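Local coordinates for protein 3-hydroxyacyl-CoA dehydrogenase (Brucella suis, PDB 4O5O) that probably oxidises 3-hydroxyacyl-CoA thioesters to 3-ketoacyl-CoA, using NAD+ as the probable hydride acceptor, as a short-chain dehydrogenase of Rossmann fold, at residues V238-I241 against V242-M246. Numbering follows the deposited sequence.
Sequences VHHI and VENQM
H240 and N244 meet at the C-terminal end of helix 231-243, which in this Rossmann-type fold precedes strand 251-254. The last turn is closed by i to i+4 backbone hydrogen bonds, V242 N to V238 O (3.0 Å), E243 N to H239 O and N244 N to H240 O (2.8 Å), before the chain leaves helical geometry at N244. V238, I241 and V242 pack inward on I152 of strand 149-154.

Between side chains, N244 CB sits over one face of the H240 imidazole, 4.0 Å from its centroid, in a CH-pi contact. Both residues hold CG anti to the backbone N (H240 chi1 -175°, N244 chi1 -167°), which lays them side by side with ring and amide nearly perpendicular, at 89°. This patch faces the second subunit: H240 stacks on H240 of that subunit, and N244 ND2 hydrogen-bonds to the backbone O of its E233.

E243 carries its extended chain back toward H239, where E243 OE2 lies 3.3 Å from H239 NE2 at an angle too poor for a hydrogen bond. The other carboxylate oxygen, E243 OE1, accepts from a water (2.7 Å) that also meets H240 ND1 in the ring plane. Beyond the helix, N244 OD1 accepts from M246 N at 3.3 Å, forming an Asx turn.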
loop_
_atom_site.group_PDB
_atom_site.type_symbol
_atom_site.label_atom_id
_atom_site.label_comp_id
_atom_site.label_asym_id
_atom_site.label_seq_id
_atom_site.Cartn_x
_atom_site.Cartn_y
_atom_site.Cartn_z
ATOM N N VAL B 238 21.151 0.171 5.066
ATOM C CA VAL B 238 21.336 1.428 5.796
ATOM C C VAL B 238 22.451 2.244 5.117
ATOM O O VAL B 238 22.311 3.447 4.850
ATOM C CB VAL B 238 21.708 1.165 7.269
ATOM C CG1 VAL B 238 22.236 2.437 7.940
ATOM C CG2 VAL B 238 20.498 0.578 8.007
ATOM N N HIS B 239 23.549 1.573 4.804
ATOM C CA HIS B 239 24.667 2.256 4.148
ATOM C C HIS B 239 24.222 2.868 2.803
ATOM O O HIS B 239 24.553 4.023 2.508
ATOM C CB HIS B 239 25.776 1.224 3.938
ATOM C CG HIS B 239 27.106 1.802 3.572
ATOM N ND1 HIS B 239 28.268 1.062 3.606
ATOM C CD2 HIS B 239 27.473 3.062 3.257
ATOM C CE1 HIS B 239 29.285 1.828 3.250
ATOM N NE2 HIS B 239 28.829 3.048 3.035
ATOM N N HIS B 240 23.454 2.112 2.016
ATOM C CA HIS B 240 22.984 2.611 0.726
ATOM C C HIS B 240 22.070 3.827 0.893
ATOM O O HIS B 240 22.157 4.766 0.128
ATOM C CB HIS B 240 22.245 1.526 -0.092
ATOM C CG HIS B 240 21.888 2.016 -1.450
ATOM N ND1 HIS B 240 22.856 2.392 -2.355
ATOM C CD2 HIS B 240 20.702 2.338 -2.013
ATOM C CE1 HIS B 240 22.279 2.859 -3.445
ATOM N NE2 HIS B 240 20.977 2.860 -3.253
ATOM N N ILE B 241 21.182 3.788 1.892
ATOM C CA ILE B 241 20.299 4.928 2.132
ATOM C C ILE B 241 21.120 6.174 2.452
ATOM O O ILE B 241 20.818 7.254 1.993
ATOM C CB ILE B 241 19.282 4.601 3.251
ATOM C CG1 ILE B 241 18.274 3.534 2.784
ATOM C CG2 ILE B 241 18.571 5.854 3.754
ATOM C CD1 ILE B 241 17.444 2.916 3.902
ATOM N N VAL B 242 22.158 6.017 3.256
ATOM C CA VAL B 242 23.004 7.161 3.588
ATOM C C VAL B 242 23.614 7.754 2.305
ATOM O O VAL B 242 23.634 8.964 2.111
ATOM C CB VAL B 242 24.060 6.783 4.644
ATOM C CG1 VAL B 242 25.049 7.920 4.804
ATOM C CG2 VAL B 242 23.381 6.447 5.970
ATOM N N GLU B 243 24.079 6.883 1.418
ATOM C CA GLU B 243 24.753 7.319 0.185
ATOM C C GLU B 243 23.830 7.903 -0.877
ATOM O O GLU B 243 24.227 8.815 -1.620
ATOM C CB GLU B 243 25.497 6.151 -0.452
ATOM C CG GLU B 243 26.681 5.657 0.326
ATOM C CD GLU B 243 27.404 4.506 -0.348
ATOM O OE1 GLU B 243 26.817 3.771 -1.210
ATOM O OE2 GLU B 243 28.582 4.331 0.001
ATOM N N ASN B 244 22.619 7.351 -0.970
ATOM C CA ASN B 244 21.718 7.645 -2.093
ATOM C C ASN B 244 20.723 8.742 -1.717
ATOM O O ASN B 244 19.701 8.478 -1.081
ATOM C CB ASN B 244 20.979 6.395 -2.566
ATOM C CG ASN B 244 20.311 6.603 -3.898
ATOM O OD1 ASN B 244 19.989 7.730 -4.277
ATOM N ND2 ASN B 244 20.112 5.527 -4.624
ATOM N N GLN B 245 21.075 9.978 -2.062
ATOM C CA GLN B 245 20.337 11.145 -1.611
ATOM C C GLN B 245 18.882 11.177 -2.097
ATOM O O GLN B 245 18.052 11.853 -1.498
ATOM C CB GLN B 245 21.058 12.422 -2.066
ATOM C CG GLN B 245 20.552 13.694 -1.406
ATOM C CD GLN B 245 21.492 14.852 -1.620
ATOM O OE1 GLN B 245 21.566 15.431 -2.720
ATOM N NE2 GLN B 245 22.250 15.174 -0.588
ATOM N N MET B 246 18.576 10.483 -3.185
ATOM C CA MET B 246 17.202 10.449 -3.697
ATOM C C MET B 246 16.248 9.580 -2.886
ATOM O O MET B 246 15.044 9.650 -3.098
ATOM C CB MET B 246 17.184 10.044 -5.175
ATOM C CG MET B 246 17.528 11.217 -6.082
ATOM S SD MET B 246 16.261 12.528 -6.104
ATOM C CE MET B 246 14.853 11.627 -6.763
HETATM O O HOH W 1 25.485 1.443 -1.240
#